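Local coordinates for protein PcaV transcriptional regulator (Streptomyces coelicolor, PDB 4G9Y) that probably acts as a DNA-binding transcription factor of the MarR family, a winged helix-turn-helix dimer whose ligand is 3,4-dihydroxybenzoate, at residues A23-W28 and M116-F120; E35-Q40 and R75-R79; Y41-N45 and V105-G110. One frame throughout, in Å; residues are numbered along the deposited sequence.

In the fold
All three contacts lie inside one MarR-type chain and converge on two helices. Helix 100-121 meets helix 13-31 in contact 1 and, about 16 Å away between centres, helix 38-49 in contact 3. Helix 38-49 also carries part of contact 2, where its N-terminal end and the preceding loop face the end of helix 66-78; the centres of contacts 2 and 3 are about 10 Å apart. Along the chain, contacts 2 and 3 are nested within the loop closed by contact 1, and their segments alternate. W28 joins contact 1 to contact 2, its NE1 hydrogen-bonded to T36 O. The long helix thus connects the end near the second subunit with the winged helix-turn-helix part, beside residues that bind 3,4-dihydroxybenzoate.

Contact 1 of 3, residues A23-W28 and M116-F120; sequences AHYLLW and MNQVF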
loop_
_atom_site.group_PDB
_atom_site.type_symbol
_atom_site.label_atom_id
_atom_site.label_comp_id
_atom_site.label_asym_id
_atom_site.label_seq_id
_atom_site.Cartn_x
_atom_site.Cartn_y
_atom_site.Cartn_z
ATOM N N ALA A 23 -0.464 5.948 -6.907
ATOM C CA ALA A 23 -0.079 6.602 -8.148
ATOM C C ALA A 23 1.057 5.841 -8.832
ATOM O O ALA A 23 1.070 5.703 -10.050
ATOM C CB ALA A 23 0.329 8.048 -7.874
ATOM N N HIS A 24 2.007 5.330 -8.058
ATOM C CA HIS A 24 3.094 4.557 -8.662
ATOM C C HIS A 24 2.569 3.231 -9.234
ATOM O O HIS A 24 2.971 2.796 -10.316
ATOM C CB HIS A 24 4.205 4.290 -7.645
ATOM C CG HIS A 24 5.431 3.705 -8.259
ATOM N ND1 HIS A 24 5.607 2.349 -8.415
ATOM C CD2 HIS A 24 6.521 4.293 -8.806
ATOM C CE1 HIS A 24 6.762 2.126 -9.018
ATOM N NE2 HIS A 24 7.338 3.289 -9.261
ATOM N N TYR A 25 1.660 2.597 -8.502
ATOM C CA TYR A 25 1.040 1.347 -8.953
ATOM C C TYR A 25 0.260 1.575 -10.246
ATOM O O TYR A 25 0.308 0.753 -11.166
ATOM C CB TYR A 25 0.117 0.795 -7.854
ATOM C CG TYR A 25 -0.628 -0.472 -8.216
ATOM C CD1 TYR A 25 -1.938 -0.427 -8.674
ATOM C CD2 TYR A 25 -0.020 -1.720 -8.080
ATOM C CE1 TYR A 25 -2.622 -1.592 -8.997
ATOM C CE2 TYR A 25 -0.691 -2.882 -8.396
ATOM C CZ TYR A 25 -1.990 -2.815 -8.857
ATOM O OH TYR A 25 -2.658 -3.974 -9.171
ATOM N N LEU A 26 -0.442 2.699 -10.322
ATOM C CA LEU A 26 -1.163 3.064 -11.546
ATOM C C LEU A 26 -0.210 3.215 -12.734
ATOM O O LEU A 26 -0.487 2.722 -13.825
ATOM C CB LEU A 26 -1.973 4.353 -11.340
ATOM C CG LEU A 26 -2.616 4.963 -12.591
ATOM C CD1 LEU A 26 -3.752 4.093 -13.097
ATOM C CD2 LEU A 26 -3.093 6.392 -12.336
ATOM N N LEU A 27 0.922 3.880 -12.527
ATOM C CA LEU A 27 1.867 4.077 -13.626
ATOM C C LEU A 27 2.545 2.777 -14.039
ATOM O O LEU A 27 2.856 2.580 -15.211
ATOM C CB LEU A 27 2.925 5.121 -13.273
ATOM C CG LEU A 27 2.563 6.594 -13.481
ATOM C CD1 LEU A 27 3.844 7.407 -13.523
ATOM C CD2 LEU A 27 1.755 6.803 -14.761
ATOM N N TRP A 28 2.781 1.888 -13.080
ATOM C CA TRP A 28 3.309 0.571 -13.429
ATOM C C TRP A 28 2.365 -0.116 -14.396
ATOM O O TRP A 28 2.781 -0.685 -15.408
ATOM C CB TRP A 28 3.505 -0.315 -12.199
ATOM C CG TRP A 28 4.051 -1.714 -12.556
ATOM C CD1 TRP A 28 3.344 -2.789 -13.041
ATOM C CD2 TRP A 28 5.414 -2.149 -12.450
ATOM N NE1 TRP A 28 4.191 -3.864 -13.238
ATOM C CE2 TRP A 28 5.464 -3.493 -12.882
ATOM C CE3 TRP A 28 6.599 -1.531 -12.006
ATOM C CZ2 TRP A 28 6.646 -4.222 -12.902
ATOM C CZ3 TRP A 28 7.772 -2.262 -12.030
ATOM C CH2 TRP A 28 7.789 -3.592 -12.475
ATOM N N MET A 116 9.388 4.712 -16.879
ATOM C CA MET A 116 8.238 4.962 -16.024
ATOM C C MET A 116 8.626 5.739 -14.774
ATOM O O MET A 116 7.948 6.694 -14.392
ATOM C CB MET A 116 7.541 3.654 -15.643
ATOM C CG MET A 116 6.323 3.866 -14.759
ATOM S SD MET A 116 6.767 3.839 -13.005
ATOM C CE MET A 116 7.275 2.123 -12.781
ATOM N N ASN A 117 9.709 5.330 -14.128
ATOM C CA ASN A 117 10.172 6.035 -12.937
ATOM C C ASN A 117 10.663 7.458 -13.213
ATOM O O ASN A 117 10.525 8.336 -12.373
ATOM C CB ASN A 117 11.240 5.225 -12.204
ATOM C CG ASN A 117 10.640 4.089 -11.424
ATOM O OD1 ASN A 117 9.616 4.257 -10.744
ATOM N ND2 ASN A 117 11.236 2.916 -11.542
ATOM N N GLN A 118 11.225 7.683 -14.390
ATOM C CA GLN A 118 11.596 9.034 -14.799
ATOM C C GLN A 118 10.339 9.896 -14.990
ATOM O O GLN A 118 10.289 11.040 -14.556
ATOM C CB GLN A 118 12.439 8.983 -16.080
ATOM C CG GLN A 118 12.290 10.202 -16.971
ATOM C CD GLN A 118 13.311 10.228 -18.092
ATOM O OE1 GLN A 118 14.094 9.290 -18.256
ATOM N NE2 GLN A 118 13.311 11.306 -18.868
ATOM N N VAL A 119 9.316 9.336 -15.629
ATOM C CA VAL A 119 8.034 10.031 -15.761
ATOM C C VAL A 119 7.339 10.290 -14.404
ATOM O O VAL A 119 6.774 11.359 -14.173
ATOM C CB VAL A 119 7.104 9.278 -16.750
ATOM C CG1 VAL A 119 5.675 9.807 -16.692
ATOM C CG2 VAL A 119 7.661 9.369 -18.164
ATOM N N PHE A 120 7.389 9.317 -13.504
ATOM C CA PHE A 120 6.853 9.477 -12.147
ATOM C C PHE A 120 7.422 10.697 -11.391
ATOM O O PHE A 120 6.687 11.429 -10.706
ATOM C CB PHE A 120 7.128 8.188 -11.353
ATOM C CG PHE A 120 6.500 8.145 -9.984
ATOM C CD1 PHE A 120 5.124 8.107 -9.836
ATOM C CD2 PHE A 120 7.293 8.086 -8.848
ATOM C CE1 PHE A 120 4.543 8.025 -8.573
ATOM C CE2 PHE A 120 6.723 8.016 -7.568
ATOM C CZ PHE A 120 5.344 7.978 -7.432
#
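The imidazole NE2 of H24 donates to OD1 of N117 at 2.9 Å, with a fairly straight N-H...O angle of 159°. The oxygen lies almost in the imidazole plane and the nitrogen in the carbonyl plane, leaving ring and amide close to a common plane. Because the acceptor is an amide oxygen, the bond requires a proton on NE2. H24 throws its CG anti to the backbone N (chi1 -171°), which carries the ring out to the helix opposite. There its CD2 edge stands over the centre of the F120 ring, a T-shaped pair with centroids 4.9 Å apart and planes perpendicular. M116, bent at chi2 and chi3, brings its SD obliquely to the same imidazole, 4.3 Å from the ring centroid, and its CE to W28 CE3 at 3.8 Å. The histidine is thus fixed by an amide, a phenyl face and a thioether. Beside it L27 adds the apolar part: CB rests on M116 CG, while CD1 comes to the edge of the F120 ring, 4.0 Å from F120 CD1. H24 is one of the residues that bind 3,4-dihydroxybenzoate, although none is bound to this chain. The two segments run at 139° to each other, joining helix 13-31 to helix 100-121, and the second subunit packs G14 on H24 and V139 on F120.

Contact 2 of 3, residues E35-Q40 and R75-R79; sequences ETTSPQ and RLGRR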
loop_
_atom_site.group_PDB
_atom_site.type_symbol
_atom_site.label_atom_id
_atom_site.label_comp_id
_atom_site.label_asym_id
_atom_site.label_seq_id
_atom_site.Cartn_x
_atom_site.Cartn_y
_atom_site.Cartn_z
ATOM N N GLU A 35 0.258 -7.085 -17.179
ATOM C CA GLU A 35 0.354 -8.529 -16.981
ATOM C C GLU A 35 1.432 -8.923 -15.965
ATOM O O GLU A 35 1.189 -9.729 -15.072
ATOM C CB GLU A 35 0.613 -9.229 -18.318
ATOM C CG GLU A 35 0.393 -10.732 -18.275
ATOM C CD GLU A 35 0.409 -11.359 -19.656
ATOM O OE1 GLU A 35 0.424 -10.597 -20.649
ATOM O OE2 GLU A 35 0.408 -12.609 -19.751
ATOM N N THR A 36 2.626 -8.363 -16.107
ATOM C CA THR A 36 3.700 -8.681 -15.182
ATOM C C THR A 36 3.666 -7.699 -14.016
ATOM O O THR A 36 3.732 -6.497 -14.213
ATOM C CB THR A 36 5.062 -8.621 -15.874
ATOM O OG1 THR A 36 5.061 -9.527 -16.980
ATOM C CG2 THR A 36 6.181 -9.003 -14.910
ATOM N N THR A 37 3.545 -8.209 -12.802
ATOM C CA THR A 37 3.511 -7.330 -11.645
ATOM C C THR A 37 4.922 -6.961 -11.196
ATOM O O THR A 37 5.906 -7.564 -11.621
ATOM C CB THR A 37 2.803 -7.991 -10.475
ATOM O OG1 THR A 37 3.539 -9.152 -10.093
ATOM C CG2 THR A 37 1.395 -8.411 -10.862
ATOM N N SER A 38 5.007 -5.967 -10.322
ATOM C CA SER A 38 6.270 -5.580 -9.714
ATOM C C SER A 38 7.008 -6.745 -8.996
ATOM O O SER A 38 8.207 -6.937 -9.215
ATOM C CB SER A 38 6.051 -4.381 -8.776
ATOM O OG SER A 38 7.285 -3.802 -8.422
ATOM N N PRO A 39 6.302 -7.526 -8.149
ATOM C CA PRO A 39 6.976 -8.671 -7.515
ATOM C C PRO A 39 7.429 -9.731 -8.529
ATOM O O PRO A 39 8.496 -10.322 -8.368
ATOM C CB PRO A 39 5.884 -9.254 -6.607
ATOM C CG PRO A 39 4.967 -8.091 -6.331
ATOM C CD PRO A 39 4.920 -7.377 -7.648
ATOM N N GLN A 40 6.636 -9.963 -9.564
ATOM C CA GLN A 40 7.040 -10.906 -10.589
ATOM C C GLN A 40 8.309 -10.436 -11.277
ATOM O O GLN A 40 9.233 -11.225 -11.507
ATOM C CB GLN A 40 5.920 -11.115 -11.609
ATOM C CG GLN A 40 4.736 -11.868 -11.030
ATOM C CD GLN A 40 3.496 -11.801 -11.909
ATOM O OE1 GLN A 40 3.538 -11.280 -13.020
ATOM N NE2 GLN A 40 2.384 -12.347 -11.412
ATOM N N ARG A 75 3.203 -18.804 -11.579
ATOM C CA ARG A 75 2.700 -17.966 -12.657
ATOM C C ARG A 75 3.749 -17.705 -13.734
ATOM O O ARG A 75 3.461 -17.836 -14.907
ATOM C CB ARG A 75 2.131 -16.653 -12.111
ATOM C CG ARG A 75 0.832 -16.874 -11.364
ATOM C CD ARG A 75 0.213 -15.594 -10.849
ATOM N NE ARG A 75 -0.911 -15.893 -9.965
ATOM C CZ ARG A 75 -1.538 -14.994 -9.213
ATOM N NH1 ARG A 75 -1.155 -13.723 -9.232
ATOM N NH2 ARG A 75 -2.549 -15.367 -8.440
ATOM N N LEU A 76 4.966 -17.354 -13.330
ATOM C CA LEU A 76 6.047 -17.134 -14.291
ATOM C C LEU A 76 6.363 -18.425 -15.050
ATOM O O LEU A 76 6.689 -18.401 -16.239
ATOM C CB LEU A 76 7.293 -16.586 -13.581
ATOM C CG LEU A 76 7.103 -15.208 -12.934
ATOM C CD1 LEU A 76 8.337 -14.786 -12.132
ATOM C CD2 LEU A 76 6.786 -14.162 -13.975
ATOM N N GLY A 77 6.253 -19.550 -14.354
ATOM C CA GLY A 77 6.459 -20.849 -14.969
ATOM C C GLY A 77 5.443 -21.123 -16.064
ATOM O O GLY A 77 5.793 -21.561 -17.159
ATOM N N ARG A 78 4.178 -20.843 -15.771
ATOM C CA ARG A 78 3.092 -21.075 -16.718
ATOM C C ARG A 78 3.172 -20.160 -17.931
ATOM O O ARG A 78 2.649 -20.493 -18.986
ATOM C CB ARG A 78 1.727 -20.907 -16.038
ATOM C CG ARG A 78 1.361 -22.004 -15.065
ATOM C CD ARG A 78 1.126 -23.303 -15.798
ATOM N NE ARG A 78 0.942 -24.427 -14.887
ATOM C CZ ARG A 78 -0.229 -24.784 -14.379
ATOM N NH1 ARG A 78 -1.321 -24.093 -14.688
ATOM N NH2 ARG A 78 -0.309 -25.827 -13.561
ATOM N N ARG A 79 3.821 -19.007 -17.783
ATOM C CA ARG A 79 3.998 -18.105 -18.913
ATOM C C ARG A 79 5.252 -18.430 -19.727
ATOM O O ARG A 79 5.563 -17.754 -20.701
ATOM C CB ARG A 79 4.021 -16.649 -18.443
ATOM C CG ARG A 79 2.657 -16.137 -17.972
ATOM C CD ARG A 79 2.757 -14.690 -17.467
ATOM N NE ARG A 79 3.274 -13.812 -18.516
ATOM C CZ ARG A 79 3.837 -12.627 -18.299
ATOM N NH1 ARG A 79 3.968 -12.171 -17.057
ATOM N NH2 ARG A 79 4.282 -11.906 -19.321
HETATM O O HOH W 1 2.610 -14.318 -21.311
HETATM O O HOH W 2 4.875 -8.621 -19.722
HETATM O O HOH W 3 2.794 -12.884 -14.949
#
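The carboxylate of E35 lies over one face of the R79 guanidinium, stacked with the planes 26° apart and E35 CD displaced from its middle, 3.7 Å above the plane. At the guanidinium edge sit T36 and a water. E35 OE2 is 3.3 Å from R79 NE, a salt bridge in which the oxygen stands above the flat group and only charge attraction acts. The NE hydrogen goes instead to the water, which in turn donates to E35 OE2. E35 is exposed and poorly ordered, so this pairing is probably loose. The directed bond is made in the plane: R79 NH1 donates to T36 OG1 at 2.9 Å and 167°. A bend in the arginine chain at chi3 (58°) turns the guanidinium across the loop to meet this hydroxyl.

Q40 also comes near; a water modelled between its OE1 and R79 NH1 sits so close to both that this bridge is doubtful. The same OE1 accepts from T37 N at 3.1 Å, the donor standing above the carbonyl plane, and Q40 N donates to T37 OG1 at 3.2 Å. Together these bonds form a capping box that closes the start of helix 38-49. Next to the polar group, L76 places CD2 4.0 Å from Q40 CB and CD1 3.7 Å from the Q40 carbonyl O. R75 passes its CD by Q40 NE2, but its guanidinium turns to E71 for a salt bridge.

Within the winged helix-turn-helix region, the contact sets the N-terminal end of helix 38-49 beside the C-terminal end of helix 66-78, probably the DNA-recognition helix as in relatives; T36 O is held by W28 of helix 13-31, and S33 OG takes the T36 amide.

Contact 3 of 3, residues Y41-N45 and V105-G110; sequences YAVLN and VHRRLG
Helix 38-49 of the winged helix-turn-helix region crosses the long helix 100-121 here, their segments at 118° with axes 10.0 Å apart, and H106 fills the crossing. N45 ND2 donates to H106 NE2 at 2.9 Å in a nearly straight bond. The amide nitrogen lies close to the imidazole plane and the ring nitrogen close to the amide plane, the amide being turned only modestly from the ring. H106 swings its ring away from its own backbone nitrogen (chi1 167°), which takes it across toward helix 38-49 and alongside Y41. Those two rings are almost parallel, 8° apart, but so displaced that little of one covers the other, with H106 CD2 3.5 Å from Y41 CE1. The tyrosine hydroxyl reaches past the histidine to lie against the backbone of G110, where OH is 3.6 Å from G110 CA.

Beside the polar pair the packing is aliphatic. L109 CB lies 3.8 Å from Y41 CD1, the two side chains lying side by side and running in opposing senses, and L44 CD1 touches V105 CG1 at 4.2 Å. L109 also packs on V32, S33 and T36, while V43, on another side of helix 38-49, packs on I69, V72 and L76 of helix 66-78. Putting a leucine at H106 would probably leave N45 ND2 without its acceptor and strip Y41 of its flat neighbour.

Since NE2 accepts from N45, it is probably without a proton here, consistent with a neutral imidazole protonated on ND1; a doubly protonated ring would probably break the bond.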
loop_
_atom_site.group_PDB
_atom_site.type_symbol
_atom_site.label_atom_id
_atom_site.label_comp_id
_atom_site.label_asym_id
_atom_site.label_seq_id
_atom_site.Cartn_x
_atom_site.Cartn_y
_atom_site.Cartn_z
ATOM N N TYR A 41 8.362 -9.150 -11.601
ATOM C CA TYR A 41 9.562 -8.611 -12.227
ATOM C C TYR A 41 10.778 -8.728 -11.302
ATOM O O TYR A 41 11.889 -9.017 -11.756
ATOM C CB TYR A 41 9.360 -7.151 -12.675
ATOM C CG TYR A 41 10.635 -6.574 -13.214
ATOM C CD1 TYR A 41 10.999 -6.757 -14.542
ATOM C CD2 TYR A 41 11.510 -5.887 -12.378
ATOM C CE1 TYR A 41 12.203 -6.242 -15.030
ATOM C CE2 TYR A 41 12.708 -5.389 -12.851
ATOM C CZ TYR A 41 13.049 -5.561 -14.172
ATOM O OH TYR A 41 14.249 -5.040 -14.610
ATOM N N ALA A 42 10.580 -8.472 -10.009
ATOM C CA ALA A 42 11.679 -8.592 -9.055
ATOM C C ALA A 42 12.276 -10.000 -9.051
ATOM O O ALA A 42 13.499 -10.178 -8.913
ATOM C CB ALA A 42 11.222 -8.186 -7.633
ATOM N N VAL A 43 11.420 -11.000 -9.222
ATOM C CA VAL A 43 11.893 -12.387 -9.313
ATOM C C VAL A 43 12.716 -12.621 -10.587
ATOM O O VAL A 43 13.795 -13.213 -10.539
ATOM C CB VAL A 43 10.712 -13.391 -9.207
ATOM C CG1 VAL A 43 11.171 -14.812 -9.501
ATOM C CG2 VAL A 43 10.100 -13.307 -7.820
ATOM N N LEU A 44 12.212 -12.169 -11.732
ATOM C CA LEU A 44 12.995 -12.267 -12.965
ATOM C C LEU A 44 14.331 -11.554 -12.776
ATOM O O LEU A 44 15.388 -12.047 -13.176
ATOM C CB LEU A 44 12.253 -11.628 -14.141
ATOM C CG LEU A 44 10.880 -12.172 -14.515
ATOM C CD1 LEU A 44 10.218 -11.227 -15.528
ATOM C CD2 LEU A 44 11.007 -13.584 -15.074
ATOM N N ASN A 45 14.269 -10.378 -12.179
ATOM C CA ASN A 45 15.468 -9.590 -11.953
ATOM C C ASN A 45 16.500 -10.293 -11.076
ATOM O O ASN A 45 17.698 -10.305 -11.393
ATOM C CB ASN A 45 15.106 -8.229 -11.360
ATOM C CG ASN A 45 16.308 -7.314 -11.252
ATOM O OD1 ASN A 45 16.775 -7.003 -10.154
ATOM N ND2 ASN A 45 16.838 -6.909 -12.397
ATOM N N VAL A 105 11.769 -10.812 -21.726
ATOM C CA VAL A 105 10.759 -10.048 -21.007
ATOM C C VAL A 105 11.424 -9.165 -19.940
ATOM O O VAL A 105 11.083 -7.987 -19.784
ATOM C CB VAL A 105 9.688 -10.984 -20.381
ATOM C CG1 VAL A 105 8.831 -10.243 -19.356
ATOM C CG2 VAL A 105 8.809 -11.584 -21.480
ATOM N N HIS A 106 12.392 -9.721 -19.222
ATOM C CA HIS A 106 13.083 -8.936 -18.201
ATOM C C HIS A 106 13.770 -7.721 -18.817
ATOM O O HIS A 106 13.701 -6.612 -18.280
ATOM C CB HIS A 106 14.095 -9.783 -17.422
ATOM C CG HIS A 106 15.032 -8.969 -16.581
ATOM N ND1 HIS A 106 16.271 -8.562 -17.030
ATOM C CD2 HIS A 106 14.905 -8.473 -15.326
ATOM C CE1 HIS A 106 16.871 -7.862 -16.084
ATOM N NE2 HIS A 106 16.062 -7.791 -15.042
ATOM N N ARG A 107 14.438 -7.927 -19.945
ATOM C CA ARG A 107 15.089 -6.825 -20.641
ATOM C C ARG A 107 14.111 -5.748 -21.121
ATOM O O ARG A 107 14.355 -4.560 -20.918
ATOM C CB ARG A 107 15.909 -7.337 -21.835
ATOM C CG ARG A 107 16.883 -6.302 -22.390
ATOM C CD ARG A 107 17.453 -6.718 -23.743
ATOM N NE ARG A 107 17.569 -8.171 -23.872
ATOM C CZ ARG A 107 16.815 -8.917 -24.681
ATOM N NH1 ARG A 107 16.993 -10.233 -24.725
ATOM N NH2 ARG A 107 15.883 -8.349 -25.448
ATOM N N ARG A 108 13.019 -6.151 -21.769
ATOM C CA ARG A 108 12.046 -5.186 -22.276
ATOM C C ARG A 108 11.394 -4.412 -21.129
ATOM O O ARG A 108 11.222 -3.195 -21.217
ATOM C CB ARG A 108 10.965 -5.863 -23.136
ATOM C CG ARG A 108 11.522 -6.611 -24.355
ATOM C CD ARG A 108 10.437 -6.927 -25.385
ATOM N NE ARG A 108 9.284 -7.612 -24.804
ATOM C CZ ARG A 108 9.005 -8.900 -24.985
ATOM N NH1 ARG A 108 9.794 -9.655 -25.736
ATOM N NH2 ARG A 108 7.928 -9.432 -24.421
ATOM N N LEU A 109 11.023 -5.114 -20.063
ATOM C CA LEU A 109 10.375 -4.454 -18.929
ATOM C C LEU A 109 11.326 -3.482 -18.235
ATOM O O LEU A 109 10.908 -2.409 -17.827
ATOM C CB LEU A 109 9.818 -5.471 -17.933
ATOM C CG LEU A 109 8.647 -6.289 -18.501
ATOM C CD1 LEU A 109 8.126 -7.271 -17.491
ATOM C CD2 LEU A 109 7.518 -5.402 -19.006
ATOM N N GLY A 110 12.598 -3.861 -18.109
ATOM C CA GLY A 110 13.601 -2.994 -17.510
ATOM C C GLY A 110 13.663 -1.614 -18.161
ATOM O O GLY A 110 13.715 -0.580 -17.482
#